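Local coordinates for probable starch synthase 4, chloroplastic/amyloplastic (Arabidopsis thaliana, PDB 6GNE), which belongs to the plant starch synthases, a family of enzymes with the two-domain GT-B fold, and holds ADP and glycan ligands in this structure, at residues F96-H101 with F105-Q110; I49-D54 with S122-A127; D427-T432 with L455-N460; G410-A415 with M470-K475; N196-N199 with R203-D206. All coordinates share one frame; numbering follows the deposited sequence.

Interaction 1 of 5, residues F96-H101 with F105-Q110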
# COMPACT_ATOMS: atom_id res chain seq x y z
N PHE A 96 -10.32 -13.74 -11.01
CA PHE A 96 -11.08 -12.49 -11.03
C PHE A 96 -12.57 -12.81 -11.03
O PHE A 96 -13.04 -13.55 -11.90
CB PHE A 96 -10.77 -11.68 -12.28
CG PHE A 96 -9.31 -11.41 -12.52
CD1 PHE A 96 -8.55 -12.30 -13.25
CD2 PHE A 96 -8.73 -10.25 -12.07
CE1 PHE A 96 -7.22 -12.04 -13.50
CE2 PHE A 96 -7.39 -9.98 -12.31
CZ PHE A 96 -6.64 -10.89 -13.02
N ILE A 97 -13.31 -12.28 -10.08
CA ILE A 97 -14.75 -12.54 -9.98
C ILE A 97 -15.50 -11.43 -10.70
O ILE A 97 -15.35 -10.26 -10.37
CB ILE A 97 -15.19 -12.66 -8.51
CG1 ILE A 97 -14.37 -13.76 -7.79
CG2 ILE A 97 -16.65 -12.99 -8.39
CD1 ILE A 97 -14.82 -14.02 -6.36
N GLU A 98 -16.29 -11.81 -11.70
CA GLU A 98 -17.20 -10.88 -12.40
C GLU A 98 -18.67 -11.14 -12.01
O GLU A 98 -19.30 -12.04 -12.55
CB GLU A 98 -17.02 -11.00 -13.91
CG GLU A 98 -17.65 -9.87 -14.67
CD GLU A 98 -17.49 -9.94 -16.17
OE1 GLU A 98 -17.03 -10.96 -16.78
OE2 GLU A 98 -17.90 -8.92 -16.75
N PRO A 99 -19.22 -10.35 -11.06
CA PRO A 99 -20.62 -10.61 -10.67
C PRO A 99 -21.64 -10.22 -11.73
O PRO A 99 -21.44 -9.27 -12.49
CB PRO A 99 -20.81 -9.75 -9.42
CG PRO A 99 -19.43 -9.48 -8.92
CD PRO A 99 -18.60 -9.36 -10.18
N GLN A 100 -22.70 -11.00 -11.77
CA GLN A 100 -23.83 -10.77 -12.67
C GLN A 100 -24.97 -10.47 -11.68
O GLN A 100 -25.89 -11.27 -11.48
CB GLN A 100 -24.14 -12.03 -13.51
CG GLN A 100 -22.96 -12.78 -14.13
CD GLN A 100 -22.71 -12.44 -15.58
OE1 GLN A 100 -23.04 -13.23 -16.47
NE2 GLN A 100 -22.15 -11.26 -15.82
N HIS A 101 -24.81 -9.37 -10.96
CA HIS A 101 -25.82 -8.86 -10.06
C HIS A 101 -26.28 -7.58 -10.72
O HIS A 101 -25.44 -6.82 -11.20
CB HIS A 101 -25.17 -8.58 -8.69
CG HIS A 101 -26.12 -8.08 -7.65
ND1 HIS A 101 -26.60 -6.79 -7.66
CD2 HIS A 101 -26.67 -8.67 -6.56
CE1 HIS A 101 -27.40 -6.61 -6.62
NE2 HIS A 101 -27.46 -7.74 -5.94
N PHE A 105 -21.57 -4.25 -9.61
CA PHE A 105 -20.70 -3.79 -8.56
C PHE A 105 -19.32 -3.39 -9.04
O PHE A 105 -18.77 -2.42 -8.55
CB PHE A 105 -20.58 -4.84 -7.46
CG PHE A 105 -21.86 -5.11 -6.71
CD1 PHE A 105 -22.57 -4.07 -6.11
CD2 PHE A 105 -22.33 -6.41 -6.56
CE1 PHE A 105 -23.75 -4.32 -5.41
CE2 PHE A 105 -23.49 -6.67 -5.86
CZ PHE A 105 -24.21 -5.62 -5.28
N PHE A 106 -18.77 -4.12 -10.00
CA PHE A 106 -17.41 -3.83 -10.48
C PHE A 106 -17.36 -3.36 -11.93
O PHE A 106 -16.42 -3.63 -12.66
CB PHE A 106 -16.52 -5.03 -10.20
CG PHE A 106 -16.49 -5.37 -8.76
CD1 PHE A 106 -15.89 -4.51 -7.86
CD2 PHE A 106 -17.14 -6.50 -8.27
CE1 PHE A 106 -15.91 -4.78 -6.51
CE2 PHE A 106 -17.15 -6.79 -6.92
CZ PHE A 106 -16.54 -5.92 -6.03
N TRP A 107 -18.37 -2.56 -12.27
CA TRP A 107 -18.54 -2.00 -13.60
C TRP A 107 -18.81 -0.49 -13.48
O TRP A 107 -19.61 0.05 -14.22
CB TRP A 107 -19.73 -2.71 -14.23
CG TRP A 107 -19.49 -3.47 -15.48
CD1 TRP A 107 -18.77 -3.08 -16.59
CD2 TRP A 107 -20.08 -4.74 -15.81
NE1 TRP A 107 -18.84 -4.05 -17.57
CE2 TRP A 107 -19.65 -5.07 -17.12
CE3 TRP A 107 -20.95 -5.62 -15.12
CZ2 TRP A 107 -20.05 -6.28 -17.76
CZ3 TRP A 107 -21.34 -6.82 -15.75
CH2 TRP A 107 -20.88 -7.13 -17.06
N ARG A 108 -18.11 0.18 -12.56
CA ARG A 108 -18.38 1.58 -12.18
C ARG A 108 -17.29 2.56 -12.63
O ARG A 108 -17.35 3.74 -12.30
CB ARG A 108 -18.48 1.69 -10.66
CG ARG A 108 -19.44 0.71 -9.98
CD ARG A 108 -20.89 0.95 -10.35
NE ARG A 108 -21.76 0.07 -9.57
CZ ARG A 108 -22.13 0.26 -8.29
NH1 ARG A 108 -21.71 1.31 -7.59
NH2 ARG A 108 -22.91 -0.64 -7.69
N GLY A 109 -16.27 2.07 -13.33
CA GLY A 109 -15.19 2.93 -13.79
C GLY A 109 -14.15 3.26 -12.74
O GLY A 109 -13.21 4.00 -13.02
N GLN A 110 -14.29 2.68 -11.55
CA GLN A 110 -13.50 3.07 -10.37
C GLN A 110 -13.22 1.86 -9.51
O GLN A 110 -14.05 0.95 -9.43
CB GLN A 110 -14.30 4.04 -9.47
CG GLN A 110 -14.50 5.45 -9.98
CD GLN A 110 -13.64 6.42 -9.25
OE1 GLN A 110 -12.64 6.92 -9.80
NE2 GLN A 110 -14.01 6.69 -7.99
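His101 and Phe105 bring their rings together where strand 92-100 leaves the sheet of the N-terminal Rossmann-like domain of this GT-B protein and the chain folds back towards helix 117-134. Their planes are inclined by 32°, with centroids 4.5 Å apart, so the pair is neither a parallel stack nor a T-shaped one. Phe105 lays CE2 over one face of the imidazole, 3.5 Å from His101 CG. The histidine can reach it because CG stands anti to the backbone N (chi1 -179°), while ND1 is hydrogen-bonded to the backbone N of Ser103 in the turn, which limits the rotation of the imidazole.

Pro99 and Phe106 meet at about a right angle. The pyrrolidine approaches the edge of the phenyl ring near its plane, with Pro99 CD 3.7 Å from Phe106 CD2; a compact apolar residue suits this buried position between the strand and the returning chain. Phe106 also packs on Arg120 and Phe124 of helix 117-134.

Nearer the surface, Glu98 is extended, and its carboxylate plane lies 55° from the indole of Trp107. The two oxygens have different neighbours: OE1 is hydrogen-bonded to NE1 of Trp85 on the adjoining strand 78-89, whereas Glu98 OE2 lies 3.5 Å from Trp107 CH2.

Interaction 2 of 5, residues I49-D54 with S122-A127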
# COMPACT_ATOMS: atom_id res chain seq x y z
N ILE A 49 -7.35 -13.93 -5.19
CA ILE A 49 -8.71 -13.71 -5.64
C ILE A 49 -9.00 -12.21 -5.60
O ILE A 49 -8.87 -11.61 -4.55
CB ILE A 49 -9.73 -14.50 -4.80
CG1 ILE A 49 -9.44 -16.01 -4.91
CG2 ILE A 49 -11.16 -14.17 -5.24
CD1 ILE A 49 -10.25 -16.88 -3.96
N LEU A 50 -9.37 -11.65 -6.77
CA LEU A 50 -9.71 -10.24 -6.96
C LEU A 50 -11.06 -10.07 -7.58
O LEU A 50 -11.58 -11.02 -8.15
CB LEU A 50 -8.71 -9.57 -7.93
CG LEU A 50 -7.24 -9.56 -7.54
CD1 LEU A 50 -6.42 -8.95 -8.64
CD2 LEU A 50 -7.04 -8.80 -6.24
N PRO A 51 -11.63 -8.87 -7.51
CA PRO A 51 -12.73 -8.59 -8.41
C PRO A 51 -12.23 -8.38 -9.83
O PRO A 51 -11.07 -8.04 -10.04
CB PRO A 51 -13.30 -7.27 -7.87
CG PRO A 51 -12.76 -7.12 -6.49
CD PRO A 51 -11.40 -7.76 -6.58
N LYS A 52 -13.11 -8.58 -10.79
CA LYS A 52 -12.87 -8.17 -12.16
C LYS A 52 -13.42 -6.76 -12.30
O LYS A 52 -14.59 -6.57 -12.65
CB LYS A 52 -13.53 -9.11 -13.16
CG LYS A 52 -13.32 -8.70 -14.61
CD LYS A 52 -12.39 -9.64 -15.39
CE LYS A 52 -12.42 -9.37 -16.89
NZ LYS A 52 -13.79 -9.00 -17.43
N TYR A 53 -12.58 -5.77 -12.04
CA TYR A 53 -12.93 -4.39 -12.30
C TYR A 53 -12.90 -4.13 -13.80
O TYR A 53 -12.08 -4.69 -14.54
CB TYR A 53 -11.96 -3.43 -11.64
CG TYR A 53 -11.85 -3.54 -10.13
CD1 TYR A 53 -12.80 -2.98 -9.29
CD2 TYR A 53 -10.74 -4.14 -9.55
CE1 TYR A 53 -12.67 -3.05 -7.92
CE2 TYR A 53 -10.60 -4.22 -8.17
CZ TYR A 53 -11.56 -3.68 -7.35
OH TYR A 53 -11.40 -3.76 -5.99
N ASP A 54 -13.83 -3.31 -14.26
CA ASP A 54 -13.78 -2.78 -15.62
C ASP A 54 -12.53 -1.90 -15.87
O ASP A 54 -12.01 -1.83 -17.00
CB ASP A 54 -15.06 -1.99 -15.94
CG ASP A 54 -15.33 -0.85 -14.93
OD1 ASP A 54 -14.67 -0.71 -13.86
OD2 ASP A 54 -16.25 -0.08 -15.23
N SER A 122 -18.58 -6.49 0.54
CA SER A 122 -19.17 -7.62 1.27
C SER A 122 -19.69 -8.70 0.30
O SER A 122 -19.55 -9.89 0.57
CB SER A 122 -20.27 -7.17 2.25
OG SER A 122 -21.35 -6.57 1.57
N TYR A 123 -20.27 -8.30 -0.84
CA TYR A 123 -20.64 -9.28 -1.88
C TYR A 123 -19.42 -10.07 -2.34
O TYR A 123 -19.43 -11.30 -2.36
CB TYR A 123 -21.29 -8.62 -3.10
CG TYR A 123 -21.68 -9.61 -4.19
CD1 TYR A 123 -20.74 -10.06 -5.14
CD2 TYR A 123 -22.99 -10.09 -4.29
CE1 TYR A 123 -21.10 -10.97 -6.13
CE2 TYR A 123 -23.36 -10.99 -5.29
CZ TYR A 123 -22.42 -11.43 -6.20
OH TYR A 123 -22.80 -12.31 -7.20
N PHE A 124 -18.40 -9.32 -2.74
CA PHE A 124 -17.15 -9.89 -3.22
C PHE A 124 -16.57 -10.89 -2.22
O PHE A 124 -16.13 -11.99 -2.62
CB PHE A 124 -16.13 -8.79 -3.50
CG PHE A 124 -14.74 -9.31 -3.75
CD1 PHE A 124 -14.50 -10.17 -4.83
CD2 PHE A 124 -13.69 -8.99 -2.90
CE1 PHE A 124 -13.23 -10.68 -5.06
CE2 PHE A 124 -12.41 -9.49 -3.14
CZ PHE A 124 -12.18 -10.34 -4.22
N SER A 125 -16.56 -10.51 -0.95
CA SER A 125 -16.03 -11.36 0.13
C SER A 125 -16.78 -12.66 0.20
O SER A 125 -16.16 -13.71 0.34
CB SER A 125 -16.10 -10.65 1.49
OG SER A 125 -15.26 -9.51 1.54
N ARG A 126 -18.10 -12.60 0.09
CA ARG A 126 -18.93 -13.80 0.10
C ARG A 126 -18.64 -14.66 -1.12
O ARG A 126 -18.30 -15.84 -0.97
CB ARG A 126 -20.43 -13.46 0.13
CG ARG A 126 -21.36 -14.66 0.19
CD ARG A 126 -21.16 -15.42 1.50
NE ARG A 126 -21.80 -16.74 1.52
CZ ARG A 126 -22.99 -17.03 2.03
NH1 ARG A 126 -23.79 -16.09 2.53
NH2 ARG A 126 -23.40 -18.29 1.99
N ALA A 127 -18.74 -14.07 -2.30
CA ALA A 127 -18.46 -14.77 -3.55
C ALA A 127 -17.08 -15.39 -3.57
O ALA A 127 -16.91 -16.46 -4.15
CB ALA A 127 -18.65 -13.83 -4.74
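Phe124 turns one face of its ring to Pro51, whose CG sits almost exactly above the middle of the phenyl. That carbon is 3.8 Å from the centroid of the Phe124 ring and only 7° off the ring normal, a well-formed CH-pi contact in which C-H groups of the proline ring meet the aromatic electron cloud. Pro51 CD adds a second touch, 3.6 Å from Phe124 CZ, and the two side chains meet at about a right angle. The phenyl is carried off the helix towards the strand by a chi1 of 169°, which places CG anti to the backbone N.

The far end of the same ring reaches the strand backbone. Phe124 CE1 lies 3.4 Å from Leu50 C, and at the ring edge, near its plane, Ile49 O is 3.6 Å from Phe124 CZ. Beside this, Ile49 offers its CG2 methyl, 4.1 Å from Phe124 CE1.

The arrangement is helix-on-sheet packing of a Rossmann-like domain. Strand 45-51 runs parallel between strands 11-15 and 92-100, and helix 117-134 carries the chain from strand 92-100 to strand 141-145, on the other side of 11-15. The axes of segments 49-51 and 122-127 approach to 9.4 Å. Proline can be accommodated within this strand because the backbone pairing with Ile97 is made by its neighbours, Leu50 and Lys52. Leu50 directs its side chain away from the helix, onto Met19, Val94 and Phe96, while Phe106 packs against Pro51.

Interaction 3 of 5, residues D427-T432 with L455-N460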
# COMPACT_ATOMS: atom_id res chain seq x y z
N ASP A 427 18.02 9.54 10.20
CA ASP A 427 18.80 10.76 9.97
C ASP A 427 20.31 10.53 10.07
O ASP A 427 20.80 10.02 11.09
CB ASP A 427 18.36 11.83 10.99
CG ASP A 427 18.77 13.22 10.59
OD1 ASP A 427 19.91 13.63 10.89
OD2 ASP A 427 17.93 13.94 9.99
N ILE A 428 21.03 10.95 9.03
CA ILE A 428 22.51 10.84 9.00
C ILE A 428 23.25 11.75 9.99
O ILE A 428 24.40 11.47 10.31
CB ILE A 428 23.12 11.03 7.58
CG1 ILE A 428 23.04 12.49 7.12
CG2 ILE A 428 22.42 10.11 6.59
CD1 ILE A 428 23.58 12.77 5.72
N ASP A 429 22.60 12.81 10.49
CA ASP A 429 23.19 13.68 11.52
C ASP A 429 22.84 13.28 12.99
O ASP A 429 23.32 13.93 13.90
CB ASP A 429 22.86 15.15 11.24
CG ASP A 429 23.45 15.67 9.89
OD1 ASP A 429 24.56 15.25 9.44
OD2 ASP A 429 22.80 16.54 9.24
N ASP A 430 22.06 12.24 13.24
CA ASP A 430 21.79 11.77 14.63
C ASP A 430 22.83 10.71 15.07
O ASP A 430 22.79 9.54 14.62
CB ASP A 430 20.36 11.19 14.71
CG ASP A 430 19.93 10.80 16.13
OD1 ASP A 430 20.74 10.84 17.08
OD2 ASP A 430 18.74 10.42 16.29
N ASP A 431 23.73 11.10 15.95
CA ASP A 431 24.80 10.22 16.45
C ASP A 431 24.28 8.96 17.13
O ASP A 431 24.92 7.92 17.03
CB ASP A 431 25.73 10.95 17.45
CG ASP A 431 26.46 12.15 16.83
OD1 ASP A 431 26.21 12.46 15.63
OD2 ASP A 431 27.27 12.79 17.53
N THR A 432 23.13 9.05 17.82
CA THR A 432 22.56 7.90 18.55
C THR A 432 22.14 6.74 17.68
O THR A 432 22.03 5.63 18.18
CB THR A 432 21.32 8.25 19.43
OG1 THR A 432 20.19 8.57 18.59
CG2 THR A 432 21.62 9.40 20.38
N LEU A 455 15.25 19.87 5.48
CA LEU A 455 15.51 20.24 4.10
C LEU A 455 16.82 21.03 3.96
O LEU A 455 17.62 20.75 3.06
CB LEU A 455 14.33 21.03 3.54
CG LEU A 455 14.34 21.24 2.03
CD1 LEU A 455 13.97 19.97 1.30
CD2 LEU A 455 13.35 22.33 1.61
N GLU A 456 17.04 22.00 4.85
CA GLU A 456 18.29 22.78 4.92
C GLU A 456 19.50 21.85 4.98
O GLU A 456 20.42 21.99 4.19
CB GLU A 456 18.25 23.73 6.13
CG GLU A 456 19.50 24.57 6.39
CD GLU A 456 19.48 25.32 7.76
OE1 GLU A 456 18.89 24.82 8.75
OE2 GLU A 456 20.09 26.41 7.89
N ARG A 457 19.47 20.88 5.90
CA ARG A 457 20.60 19.96 6.06
C ARG A 457 20.80 19.09 4.85
O ARG A 457 21.90 18.86 4.43
CB ARG A 457 20.50 19.11 7.33
CG ARG A 457 20.63 19.95 8.60
CD ARG A 457 20.52 19.13 9.88
NE ARG A 457 19.19 18.55 10.09
CZ ARG A 457 18.87 17.27 9.92
NH1 ARG A 457 17.63 16.89 10.12
NH2 ARG A 457 19.77 16.34 9.58
N ALA A 458 19.72 18.65 4.23
CA ALA A 458 19.81 17.83 3.05
C ALA A 458 20.43 18.60 1.89
O ALA A 458 21.31 18.08 1.20
CB ALA A 458 18.44 17.29 2.68
N PHE A 459 20.01 19.84 1.69
CA PHE A 459 20.60 20.72 0.65
C PHE A 459 22.06 21.03 0.91
O PHE A 459 22.86 20.99 -0.01
CB PHE A 459 19.82 22.02 0.46
CG PHE A 459 18.66 21.89 -0.49
CD1 PHE A 459 17.71 20.89 -0.33
CD2 PHE A 459 18.54 22.77 -1.55
CE1 PHE A 459 16.66 20.77 -1.20
CE2 PHE A 459 17.48 22.67 -2.44
CZ PHE A 459 16.54 21.66 -2.26
N ASN A 460 22.41 21.30 2.16
CA ASN A 460 23.82 21.47 2.60
C ASN A 460 24.66 20.24 2.28
O ASN A 460 25.70 20.37 1.63
CB ASN A 460 23.93 21.79 4.11
CG ASN A 460 23.57 23.25 4.45
OD1 ASN A 460 23.13 24.06 3.59
ND2 ASN A 460 23.73 23.60 5.73
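Arg457 reaches out from its helix to two aspartates, Asp427 and Asp429, and forms a salt-bridge network with them. Its chain runs straight through chi2 and then bends at chi3 (-67°), which turns the guanidinium so that its edge, not its face, meets the acids. Asp427 holds CG anti to its own backbone N (chi1 -163°), and two nitrogens grip it end-on, converging on one oxygen: Arg457 NH1 is 3.0 Å and Arg457 NH2 3.1 Å from Asp427 OD2, which receives NH2 through its syn lone pair. A weaker bond joins Arg457 NH2 to Asp427 OD1.

Asp429 comes alongside the arginine chain from the opposite direction. Asp429 OD2 takes the straightest bond of the network, from Arg457 NH2 at 3.1 Å (163°), met on its anti side and tilted out of the carboxylate plane. In an Asx turn within the type I turn 427-430, Asp427 OD1 accepts from Asp429 N at 2.8 Å. This short acid thus binds its own loop as well as the arginine, whose charge probably offsets part of that of the two acids.

Asp427 OD2 has a further donor in Thr442 N, at edge strand 441-443 of the C-terminal sheet. Phe441 packs on both Asp427 and Arg457, so the ion pairs lie beside that edge, between the loop after helix 419-424 and helix 448-464.

Interaction 4 of 5, residues G410-A415 with M470-K475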
# COMPACT_ATOMS: atom_id res chain seq x y z
N GLY A 410 18.22 5.26 -5.39
CA GLY A 410 19.25 6.20 -4.98
C GLY A 410 18.81 7.59 -4.56
O GLY A 410 19.68 8.44 -4.33
N SER A 411 17.49 7.84 -4.48
CA SER A 411 16.97 9.14 -4.07
C SER A 411 16.85 9.15 -2.54
O SER A 411 16.24 8.24 -1.97
CB SER A 411 15.62 9.42 -4.75
OG SER A 411 15.12 10.72 -4.49
N ILE A 412 17.41 10.16 -1.90
CA ILE A 412 17.54 10.20 -0.43
C ILE A 412 16.34 10.81 0.25
O ILE A 412 15.96 11.92 -0.08
CB ILE A 412 18.79 10.97 -0.01
CG1 ILE A 412 20.04 10.33 -0.66
CG2 ILE A 412 18.92 11.01 1.50
CD1 ILE A 412 20.20 8.83 -0.41
N PRO A 413 15.71 10.09 1.18
CA PRO A 413 14.43 10.53 1.70
C PRO A 413 14.52 11.59 2.77
O PRO A 413 15.49 11.65 3.53
CB PRO A 413 13.81 9.25 2.30
CG PRO A 413 14.97 8.43 2.66
CD PRO A 413 16.01 8.72 1.63
N ILE A 414 13.49 12.41 2.81
CA ILE A 414 13.26 13.36 3.86
C ILE A 414 11.85 13.05 4.38
O ILE A 414 10.87 13.22 3.66
CB ILE A 414 13.30 14.83 3.35
CG1 ILE A 414 14.63 15.10 2.60
CG2 ILE A 414 13.02 15.81 4.50
CD1 ILE A 414 14.71 16.47 1.99
N ALA A 415 11.78 12.62 5.64
CA ALA A 415 10.60 11.98 6.17
C ALA A 415 10.28 12.45 7.57
O ALA A 415 11.18 12.70 8.37
CB ALA A 415 10.81 10.47 6.19
N MET A 470 27.82 11.05 -2.72
CA MET A 470 27.80 9.90 -3.62
C MET A 470 27.92 8.57 -2.84
O MET A 470 27.33 7.56 -3.23
CB MET A 470 28.92 10.04 -4.66
CG MET A 470 28.64 9.42 -6.02
SD MET A 470 30.05 9.72 -7.09
CE MET A 470 30.00 8.22 -8.12
N ARG A 471 28.66 8.61 -1.73
CA ARG A 471 28.75 7.46 -0.84
C ARG A 471 27.43 7.16 -0.16
O ARG A 471 27.10 6.00 0.03
CB ARG A 471 29.82 7.66 0.23
CG ARG A 471 31.21 7.29 -0.19
CD ARG A 471 32.11 7.25 1.01
NE ARG A 471 33.41 7.82 0.69
CZ ARG A 471 34.48 7.75 1.48
NH1 ARG A 471 34.42 7.12 2.67
NH2 ARG A 471 35.64 8.29 1.06
N LEU A 472 26.72 8.21 0.23
CA LEU A 472 25.42 8.08 0.85
C LEU A 472 24.43 7.42 -0.13
O LEU A 472 23.67 6.51 0.28
CB LEU A 472 24.89 9.44 1.34
CG LEU A 472 23.53 9.43 2.03
CD1 LEU A 472 23.49 8.49 3.25
CD2 LEU A 472 23.18 10.84 2.47
N VAL A 473 24.46 7.86 -1.40
CA VAL A 473 23.65 7.26 -2.47
C VAL A 473 23.99 5.77 -2.63
O VAL A 473 23.09 4.92 -2.61
CB VAL A 473 23.83 7.98 -3.82
CG1 VAL A 473 23.11 7.25 -4.93
CG2 VAL A 473 23.30 9.41 -3.76
N GLU A 474 25.28 5.47 -2.78
CA GLU A 474 25.76 4.07 -2.89
C GLU A 474 25.28 3.17 -1.74
O GLU A 474 24.79 2.04 -1.94
CB GLU A 474 27.28 4.03 -2.98
CG GLU A 474 27.72 4.51 -4.35
CD GLU A 474 29.18 4.87 -4.46
OE1 GLU A 474 29.64 5.06 -5.62
OE2 GLU A 474 29.84 4.97 -3.40
N LYS A 475 25.39 3.71 -0.54
CA LYS A 475 25.07 2.96 0.66
C LYS A 475 23.59 2.62 0.73
O LYS A 475 23.22 1.49 1.05
CB LYS A 475 25.47 3.77 1.89
CG LYS A 475 25.15 3.11 3.21
CD LYS A 475 25.51 4.03 4.34
CE LYS A 475 24.75 3.64 5.59
NZ LYS A 475 24.87 4.79 6.52
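Gly410 has a left-handed backbone conformation (phi 78°, psi 6°) and brings its CA to 5.2 Å from the CA of Val473, the closest pair of CA atoms between the two segments. It is the C-prime residue of a Schellman motif that ends helix 402-408, with Gly410 N bonded to Met407 O and Ser411 N to Ala406 O. Glycine suits the place because its positive phi is easily adopted, and because having no side chain lets the helix 466-477 come close.

Val473 fills this approach with its two methyl groups, both of them near the glycine carbonyl: Val473 CG1 is 3.7 Å and CG2 3.8 Å from Gly410 O. A beta-branched residue is apt here, since its two short branches can both lie against the glycine backbone.

Ile412, at the start of the strand, points towards the helix and uses its tip. Ile412 CD1 lies 4.2 Å from Leu472 CG and 4.3 Å from Val473 CA, so it touches both a side chain and the helix backbone. Leu472 starts off at an angle to the strand, but chi1 of -179° swings CG round to meet Ile412, and the two chains approach slantwise. Leu472 also packs on Ile428. Between Gly410 and Ile412, Ser411 faces the other way, its OG hydrogen-bonded to Ser387 OG.

Helix 402-408 thus ends in the Schellman motif and leads straight into parallel strand 412-416, as in the alpha/beta architecture of a Rossmann-like domain. The strand is the fifth across the six-stranded 3-2-1-4-5-6 sheet of the C-terminal domain of the GT-B fold, and helix 466-477 packs at its beginning.

Interaction 5 of 5, residues N196-N199 with R203-D206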
# COMPACT_ATOMS: atom_id res chain seq x y z
N ASN A 196 -27.99 -10.06 14.66
CA ASN A 196 -28.19 -10.16 16.12
C ASN A 196 -27.00 -10.79 16.85
O ASN A 196 -26.61 -10.29 17.90
CB ASN A 196 -29.47 -10.97 16.47
CG ASN A 196 -30.73 -10.33 15.95
OD1 ASN A 196 -30.82 -9.11 15.86
ND2 ASN A 196 -31.72 -11.15 15.60
N GLN A 197 -26.45 -11.87 16.29
CA GLN A 197 -25.26 -12.54 16.86
C GLN A 197 -24.03 -11.64 16.83
O GLN A 197 -23.28 -11.59 17.80
CB GLN A 197 -24.94 -13.88 16.15
CG GLN A 197 -25.88 -15.05 16.53
CD GLN A 197 -25.85 -15.37 18.05
OE1 GLN A 197 -26.81 -15.09 18.77
NE2 GLN A 197 -24.75 -15.92 18.53
N LEU A 198 -23.84 -10.96 15.70
CA LEU A 198 -22.62 -10.19 15.46
C LEU A 198 -22.66 -8.72 15.90
O LEU A 198 -21.59 -8.14 16.16
CB LEU A 198 -22.19 -10.32 13.99
CG LEU A 198 -21.68 -11.72 13.60
CD1 LEU A 198 -21.67 -11.89 12.11
CD2 LEU A 198 -20.29 -11.96 14.14
N ASN A 199 -23.85 -8.13 16.01
CA ASN A 199 -23.97 -6.76 16.53
C ASN A 199 -24.02 -6.81 18.08
O ASN A 199 -25.03 -6.47 18.68
CB ASN A 199 -25.19 -6.05 15.93
CG ASN A 199 -25.22 -4.57 16.22
OD1 ASN A 199 -24.32 -4.03 16.83
ND2 ASN A 199 -26.28 -3.90 15.80
N ARG A 203 -18.27 -8.58 19.81
CA ARG A 203 -18.14 -8.99 18.39
C ARG A 203 -17.92 -7.77 17.46
O ARG A 203 -16.85 -7.16 17.52
CB ARG A 203 -19.35 -9.84 17.96
CG ARG A 203 -19.11 -11.33 17.82
CD ARG A 203 -19.03 -12.12 19.13
NE ARG A 203 -19.89 -13.34 19.05
CZ ARG A 203 -20.91 -13.67 19.87
NH1 ARG A 203 -21.60 -14.78 19.62
NH2 ARG A 203 -21.24 -12.93 20.94
N MET A 204 -18.89 -7.38 16.63
CA MET A 204 -18.64 -6.43 15.54
C MET A 204 -19.32 -5.07 15.71
O MET A 204 -19.22 -4.23 14.82
CB MET A 204 -19.10 -7.03 14.22
CG MET A 204 -18.32 -8.23 13.75
SD MET A 204 -18.93 -8.78 12.11
CE MET A 204 -18.52 -7.33 11.12
N GLN A 205 -20.04 -4.84 16.82
CA GLN A 205 -20.63 -3.52 17.09
C GLN A 205 -19.52 -2.47 17.13
O GLN A 205 -18.52 -2.68 17.80
CB GLN A 205 -21.35 -3.52 18.44
CG GLN A 205 -22.08 -2.22 18.77
CD GLN A 205 -22.94 -2.34 20.02
OE1 GLN A 205 -22.43 -2.34 21.16
NE2 GLN A 205 -24.25 -2.45 19.81
N ASP A 206 -19.69 -1.33 16.45
CA ASP A 206 -18.71 -0.26 16.49
C ASP A 206 -18.39 0.15 17.96
O ASP A 206 -19.09 -0.21 18.92
CB ASP A 206 -19.09 0.91 15.55
CG ASP A 206 -17.93 1.88 15.33
OD1 ASP A 206 -16.78 1.40 15.16
OD2 ASP A 206 -18.14 3.10 15.43
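Leu198 O accepts a hydrogen bond from Met204 N at 2.8 Å, with the donor nearly along the C=O axis (167°) and an N-H...O angle of 153°. Leu198 is the last residue of helix 195-198, so the returning chain supplies a donor for a carbonyl at the helix end. Beyond it, Asn199 OD1 meets Gln205 NE2 at 3.4 Å, a weak bond between amides whose planes are almost perpendicular.

On the apolar side, Leu198 and Met204 lie next to each other and point the same way, with Leu198 CD2 4.0 Å from Met204 SD. Met204 CG is anti to the carbonyl carbon and chi2 is extended (-177°), which brings SD alongside the buried leucine.

Arg203 crosses Leu198 at about a right angle, Arg203 CG lying 3.9 Å from Leu198 CD2. It bends at chi2 and chi3 until its guanidinium lies beneath a backbone carbonyl: Gln197 O sits 3.8 Å above the plane, over its centre, a contact with the face and not an N-H bond. The long side chain thus runs along the helix end to the surface.

There Arg203 packs on Phe222, a residue of the glycan pocket that also includes Trp157, Asp158, Ile221 and Asn224, and its side chain is about 4 Å from a bound glucose, so this helix-ending turn borders a glycan site.

The five contacts fall into three groups across the two domains of the GT-B fold. Interactions 1 and 2 have centres 7 Å apart and share the N-terminal sheet through the neighbouring strands 92-100 and 45-51; interaction 1 is nested along the chain within the loop that interaction 2 closes, and the backbone bond between Ile97 and Lys52 joins them. Interaction 5 follows, about 23 Å from interaction 2 between centres, beside a glycan pocket. Interactions 3 and 4 come last, with centres 12 Å apart and interaction 3 nested inside interaction 4, and meet through Leu455 and Ile414. They lie about 40 to 49 Å from the other centres, so these contacts lie within one domain or the other, none bridging the two.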